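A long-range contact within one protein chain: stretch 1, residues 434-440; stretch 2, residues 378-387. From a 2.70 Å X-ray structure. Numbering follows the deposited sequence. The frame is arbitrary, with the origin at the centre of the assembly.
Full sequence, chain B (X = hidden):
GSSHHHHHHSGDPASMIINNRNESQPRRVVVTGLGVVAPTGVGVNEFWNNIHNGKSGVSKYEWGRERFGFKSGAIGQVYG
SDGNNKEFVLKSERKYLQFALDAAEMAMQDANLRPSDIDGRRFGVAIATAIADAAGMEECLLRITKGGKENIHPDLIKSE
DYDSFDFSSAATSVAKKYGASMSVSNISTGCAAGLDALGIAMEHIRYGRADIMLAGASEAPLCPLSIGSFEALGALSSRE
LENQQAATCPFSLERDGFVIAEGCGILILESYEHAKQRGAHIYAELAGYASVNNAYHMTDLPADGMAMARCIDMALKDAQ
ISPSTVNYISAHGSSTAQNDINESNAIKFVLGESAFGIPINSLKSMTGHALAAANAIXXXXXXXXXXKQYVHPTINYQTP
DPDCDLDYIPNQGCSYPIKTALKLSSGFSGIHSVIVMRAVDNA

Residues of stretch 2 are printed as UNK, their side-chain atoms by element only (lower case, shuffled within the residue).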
ATOM      1  N   VAL B 434       1.489   2.657 -13.984  1.00 30.41           N
ATOM      2  CA  VAL B 434       2.332   3.146 -15.115  1.00 30.43           C
ATOM      3  C   VAL B 434       2.521   4.659 -14.962  1.00 30.26           C
ATOM      4  O   VAL B 434       1.526   5.350 -14.662  1.00 30.08           O
ATOM      5  CB  VAL B 434       1.697   2.794 -16.477  1.00 30.70           C
ATOM      6  CG1 VAL B 434       2.528   3.301 -17.647  1.00 30.73           C
ATOM      7  CG2 VAL B 434       1.448   1.300 -16.614  1.00 30.98           C
ATOM      8  N   ILE B 435       3.753   5.143 -15.148  1.00 30.34           N
ATOM      9  CA  ILE B 435       4.080   6.595 -15.294  1.00 30.63           C
ATOM     10  C   ILE B 435       4.752   6.795 -16.657  1.00 30.94           C
ATOM     11  O   ILE B 435       5.530   5.915 -17.071  1.00 30.38           O
ATOM     12  CB  ILE B 435       4.956   7.119 -14.136  1.00 30.79           C
ATOM     13  CG1 ILE B 435       6.219   6.279 -13.927  1.00 30.87           C
ATOM     14  CG2 ILE B 435       4.144   7.232 -12.856  1.00 30.82           C
ATOM     15  CD1 ILE B 435       7.317   6.998 -13.181  1.00 31.26           C
ATOM     16  N   VAL B 436       4.438   7.906 -17.327  1.00 31.71           N
ATOM     17  CA  VAL B 436       5.032   8.304 -18.637  1.00 32.40           C
ATOM     18  C   VAL B 436       6.053   9.414 -18.373  1.00 33.35           C
ATOM     19  O   VAL B 436       5.633  10.507 -17.948  1.00 33.67           O
ATOM     20  CB  VAL B 436       3.950   8.756 -19.637  1.00 32.32           C
ATOM     21  CG1 VAL B 436       4.549   9.171 -20.973  1.00 32.46           C
ATOM     22  CG2 VAL B 436       2.889   7.685 -19.839  1.00 32.32           C
ATOM     23  N   MET B 437       7.339   9.130 -18.599  1.00 34.74           N
ATOM     24  CA  MET B 437       8.444  10.116 -18.490  1.00 36.16           C
ATOM     25  C   MET B 437       8.849  10.575 -19.893  1.00 36.79           C
ATOM     26  O   MET B 437       8.633   9.812 -20.856  1.00 36.33           O
ATOM     27  CB  MET B 437       9.652   9.519 -17.764  1.00 36.98           C
ATOM     28  CG  MET B 437       9.409   9.314 -16.283  1.00 38.21           C
ATOM     29  SD  MET B 437      10.939   9.329 -15.326  1.00 39.91           S
ATOM     30  CE  MET B 437      10.281   9.294 -13.660  1.00 40.28           C
ATOM     31  N   ARG B 438       9.419  11.778 -19.988  1.00 38.33           N
ATOM     32  CA  ARG B 438       9.667  12.502 -21.261  1.00 39.98           C
ATOM     33  C   ARG B 438      10.934  13.354 -21.119  1.00 40.23           C
ATOM     34  O   ARG B 438      11.176  13.876 -20.012  1.00 40.17           O
ATOM     35  CB  ARG B 438       8.443  13.364 -21.588  1.00 41.70           C
ATOM     36  CG  ARG B 438       8.429  13.951 -22.991  1.00 43.62           C
ATOM     37  CD  ARG B 438       7.184  14.790 -23.207  1.00 45.55           C
ATOM     38  NE  ARG B 438       7.116  15.380 -24.537  1.00 47.42           N
ATOM     39  CZ  ARG B 438       6.134  16.166 -24.971  1.00 49.06           C
ATOM     40  NH1 ARG B 438       5.118  16.471 -24.179  1.00 49.74           N
ATOM     41  NH2 ARG B 438       6.174  16.650 -26.201  1.00 50.26           N
ATOM     42  N   ALA B 439      11.708  13.479 -22.201  1.00 40.84           N
ATOM     43  CA  ALA B 439      12.912  14.338 -22.288  1.00 41.41           C
ATOM     44  C   ALA B 439      12.478  15.794 -22.496  1.00 42.39           C
ATOM     45  O   ALA B 439      11.462  16.014 -23.185  1.00 42.82           O
ATOM     46  CB  ALA B 439      13.809  13.864 -23.404  1.00 41.23           C
ATOM     47  N   VAL B 440      13.221  16.741 -21.913  1.00 43.53           N
ATOM     48  CA  VAL B 440      12.967  18.210 -22.013  1.00 44.45           C
ATOM     49  C   VAL B 440      14.010  18.819 -22.957  1.00 44.44           C
ATOM     50  O   VAL B 440      15.200  18.515 -22.870  1.00 43.66           O
ATOM     51  CB  VAL B 440      12.998  18.883 -20.625  1.00 44.97           C
ATOM     52  CG1 VAL B 440      12.639  20.361 -20.700  1.00 45.78           C
ATOM     53  CG2 VAL B 440      12.094  18.170 -19.630  1.00 44.81           C
ATOM     54  N   UNK B 378      14.262   2.061  -9.928  1.00 30.90           N
ATOM     55  CA  UNK B 378      14.128   1.967 -11.409  1.00 31.21           C
ATOM     56  C   UNK B 378      13.721   3.331 -11.981  1.00 30.96           C
ATOM     57  O   UNK B 378      14.144   3.638 -13.111  1.00 31.31           O
ATOM     58  o   UNK B 378      12.614  -2.529 -10.812  1.00 34.21           O
ATOM     59  c   UNK B 378      13.107   0.895 -11.797  1.00 31.98           C
ATOM     60  c   UNK B 378      12.528  -1.588 -11.630  1.00 33.79           C
ATOM     61  o   UNK B 378      11.597  -1.476 -12.454  1.00 35.11           O
ATOM     62  c   UNK B 378      13.611  -0.523 -11.615  1.00 32.88           C
ATOM     63  N   UNK B 379      12.920   4.104 -11.239  1.00 30.57           N
ATOM     64  CA  UNK B 379      12.492   5.484 -11.598  1.00 30.46           C
ATOM     65  C   UNK B 379      13.693   6.438 -11.553  1.00 30.57           C
ATOM     66  O   UNK B 379      13.751   7.344 -12.408  1.00 31.18           O
ATOM     67  c   UNK B 379      11.368   5.972 -10.712  1.00 30.31           C
ATOM     68  o   UNK B 379      10.122   5.438 -11.136  1.00 30.20           O
ATOM     69  N   UNK B 380      14.607   6.250 -10.593  1.00 30.31           N
ATOM     70  CA  UNK B 380      15.890   7.013 -10.496  1.00 30.24           C
ATOM     71  C   UNK B 380      16.763   6.640 -11.701  1.00 30.47           C
ATOM     72  O   UNK B 380      17.303   7.561 -12.345  1.00 30.74           O
ATOM     73  c   UNK B 380      15.875   7.368  -7.984  1.00 29.89           C
ATOM     74  c   UNK B 380      16.619   6.754  -9.161  1.00 29.92           C
ATOM     75  c   UNK B 380      18.059   7.247  -9.189  1.00 29.90           C
ATOM     76  N   UNK B 381      16.890   5.338 -11.982  1.00 30.73           N
ATOM     77  CA  UNK B 381      17.661   4.776 -13.118  1.00 31.32           C
ATOM     78  C   UNK B 381      17.087   5.291 -14.443  1.00 31.56           C
ATOM     79  O   UNK B 381      17.882   5.632 -15.340  1.00 32.01           O
ATOM     80  c   UNK B 381      17.637   3.268 -13.062  1.00 31.22           C
ATOM     81  N   UNK B 382      15.755   5.341 -14.551  1.00 31.61           N
ATOM     82  CA  UNK B 382      15.013   5.813 -15.752  1.00 31.57           C
ATOM     83  C   UNK B 382      15.366   7.278 -16.040  1.00 31.77           C
ATOM     84  O   UNK B 382      15.581   7.610 -17.223  1.00 31.62           O
ATOM     85  c   UNK B 382      12.583   6.231 -16.570  1.00 32.11           C
ATOM     86  c   UNK B 382      12.945   5.735 -17.960  1.00 32.26           C
ATOM     87  c   UNK B 382      11.132   5.901 -16.259  1.00 32.46           C
ATOM     88  c   UNK B 382      13.510   5.638 -15.508  1.00 31.84           C
ATOM     89  N   UNK B 383      15.414   8.117 -15.001  1.00 31.80           N
ATOM     90  CA  UNK B 383      15.739   9.568 -15.093  1.00 32.12           C
ATOM     91  C   UNK B 383      17.177   9.748 -15.594  1.00 32.16           C
ATOM     92  O   UNK B 383      17.392  10.632 -16.445  1.00 32.74           O
ATOM     93  c   UNK B 383      15.538  10.265 -13.753  1.00 32.23           C
ATOM     94  s   UNK B 383      13.799  10.338 -13.245  1.00 32.46           S
ATOM     95  N   UNK B 384      18.114   8.931 -15.098  1.00 31.77           N
ATOM     96  CA  UNK B 384      19.547   8.940 -15.503  1.00 31.84           C
ATOM     97  C   UNK B 384      19.683   8.466 -16.957  1.00 32.27           C
ATOM     98  O   UNK B 384      20.536   9.023 -17.677  1.00 32.47           O
ATOM     99  c   UNK B 384      21.470   9.730 -13.069  1.00 31.50           C
ATOM    100  c   UNK B 384      20.940   7.451 -12.185  1.00 31.47           C
ATOM    101  c   UNK B 384      20.497   8.561 -13.125  1.00 31.48           C
ATOM    102  c   UNK B 384      20.348   8.042 -14.554  1.00 31.70           C
ATOM    103  N   UNK B 385      18.880   7.475 -17.363  1.00 32.33           N
ATOM    104  CA  UNK B 385      18.885   6.890 -18.733  1.00 32.58           C
ATOM    105  C   UNK B 385      18.492   7.961 -19.759  1.00 32.83           C
ATOM    106  O   UNK B 385      19.180   8.060 -20.794  1.00 32.93           O
ATOM    107  o   UNK B 385      17.912   2.202 -18.979  1.00 33.00           O
ATOM    108  o   UNK B 385      16.525   3.315 -17.694  1.00 32.57           O
ATOM    109  c   UNK B 385      17.593   3.215 -18.326  1.00 32.43           C
ATOM    110  c   UNK B 385      17.939   5.690 -18.819  1.00 32.27           C
ATOM    111  c   UNK B 385      18.547   4.396 -18.311  1.00 32.36           C
ATOM    112  N   UNK B 386      17.427   8.723 -19.482  1.00 33.11           N
ATOM    113  CA  UNK B 386      16.897   9.797 -20.377  1.00 33.93           C
ATOM    114  C   UNK B 386      17.922  10.936 -20.450  1.00 35.53           C
ATOM    115  O   UNK B 386      18.161  11.439 -21.567  1.00 36.23           O
ATOM    116  c   UNK B 386      15.116  11.578 -20.598  1.00 33.53           C
ATOM    117  c   UNK B 386      15.513  10.285 -19.897  1.00 33.47           C
ATOM    118  c   UNK B 386      13.178   9.441 -19.291  1.00 33.12           C
ATOM    119  c   UNK B 386      14.448   9.197 -20.072  1.00 33.12           C
ATOM    120  N   UNK B 387      18.491  11.323 -19.304  1.00 36.43           N
ATOM    121  CA  UNK B 387      19.520  12.394 -19.184  1.00 37.61           C
ATOM    122  C   UNK B 387      20.726  12.063 -20.069  1.00 37.78           C
ATOM    123  O   UNK B 387      21.117  12.927 -20.880  1.00 38.70           O
ATOM    124  c   UNK B 387      19.968  12.565 -17.730  1.00 38.13           C
ATOM    125  o   UNK B 387      21.891  14.745 -17.046  1.00 40.79           O
ATOM    126  c   UNK B 387      19.659  13.935 -17.156  1.00 39.12           C
ATOM    127  c   UNK B 387      20.726  14.984 -17.420  1.00 40.48           C
ATOM    128  o   UNK B 387      20.385  16.038 -17.993  1.00 41.71           O
TER

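Position 378 carries three side-chain carbons in an unbranched chain, the third bearing two oxygens, which is a carboxylate two methylenes from CA. Its side chain is out of reach of stretch 1. It is Glu-378.

Position 379 has one carbon followed by one oxygen, a hydroxymethyl group. The oxygen lies 3.8 Å from CD1 of Ile-435 and is hydrogen-bonded elsewhere in the structure. This is Ser-379; its backbone O also sits 4.2 Å from CE of Met-437.

Position 380 has three carbons, forked at CB, and CA-to-CB points away from the strand. The fork with two single-carbon arms gives Val-380. Position 381 has CB alone, out of reach of stretch 1, and is Ala-381.

At position 382 there are four carbons, forked at the second, and CA-to-CB points toward the strand. One terminal carbon reaches SD of Met-437 at 3.6 Å. The late fork identifies Leu-382, with chi1 t and chi2 p; the touching atom is CD2.

Position 383 shows one carbon and then one sulfur, too short for a methionine. That sulfur lies 3.7 Å from SD of Met-437. It is Cys-383, whose CA-to-CB bond runs sideways and whose SG borders the thioether.

Position 384 again has four carbons forked at the second, but it makes no contact with stretch 1: Leu-384. Position 385 repeats the three-carbon carboxylate pattern, also out of reach, with both oxygens hydrogen-bonded elsewhere: Glu-385.

Position 386 has four carbons forked at CB, one arm being two carbons long. The end of the long arm lies 3.8 Å from CB of Met-437, and the short arm lies 3.8 Å from CB of Ala-439. It is Ile-386, with CD1 and CG2 as the respective contact atoms.

Position 387 has three carbons ending in two oxygens. CA-to-CB points away, and although the end of the side chain comes nearer, it makes no contact with stretch 1. It is Glu-387.

The contact is a strand packed along a helix, their axes 26° from parallel. Helical periodicity brings 379, 382, 383 and 386 to the strand, while strand alternation turns Ile-435 and Met-437 toward the helix and Val-436 away. Met-437, with 91 Å² covered, is the centrepiece: its SD meets Leu-382 and Cys-383, and its CB meets Ile-386. No hydrogen bond crosses between the stretches, so the 294 Å² buried surface rests chiefly on apolar packing, which Ile-386 extends to Ala-439.

Stretch 2, residues 378-387: ESVALCLEIE
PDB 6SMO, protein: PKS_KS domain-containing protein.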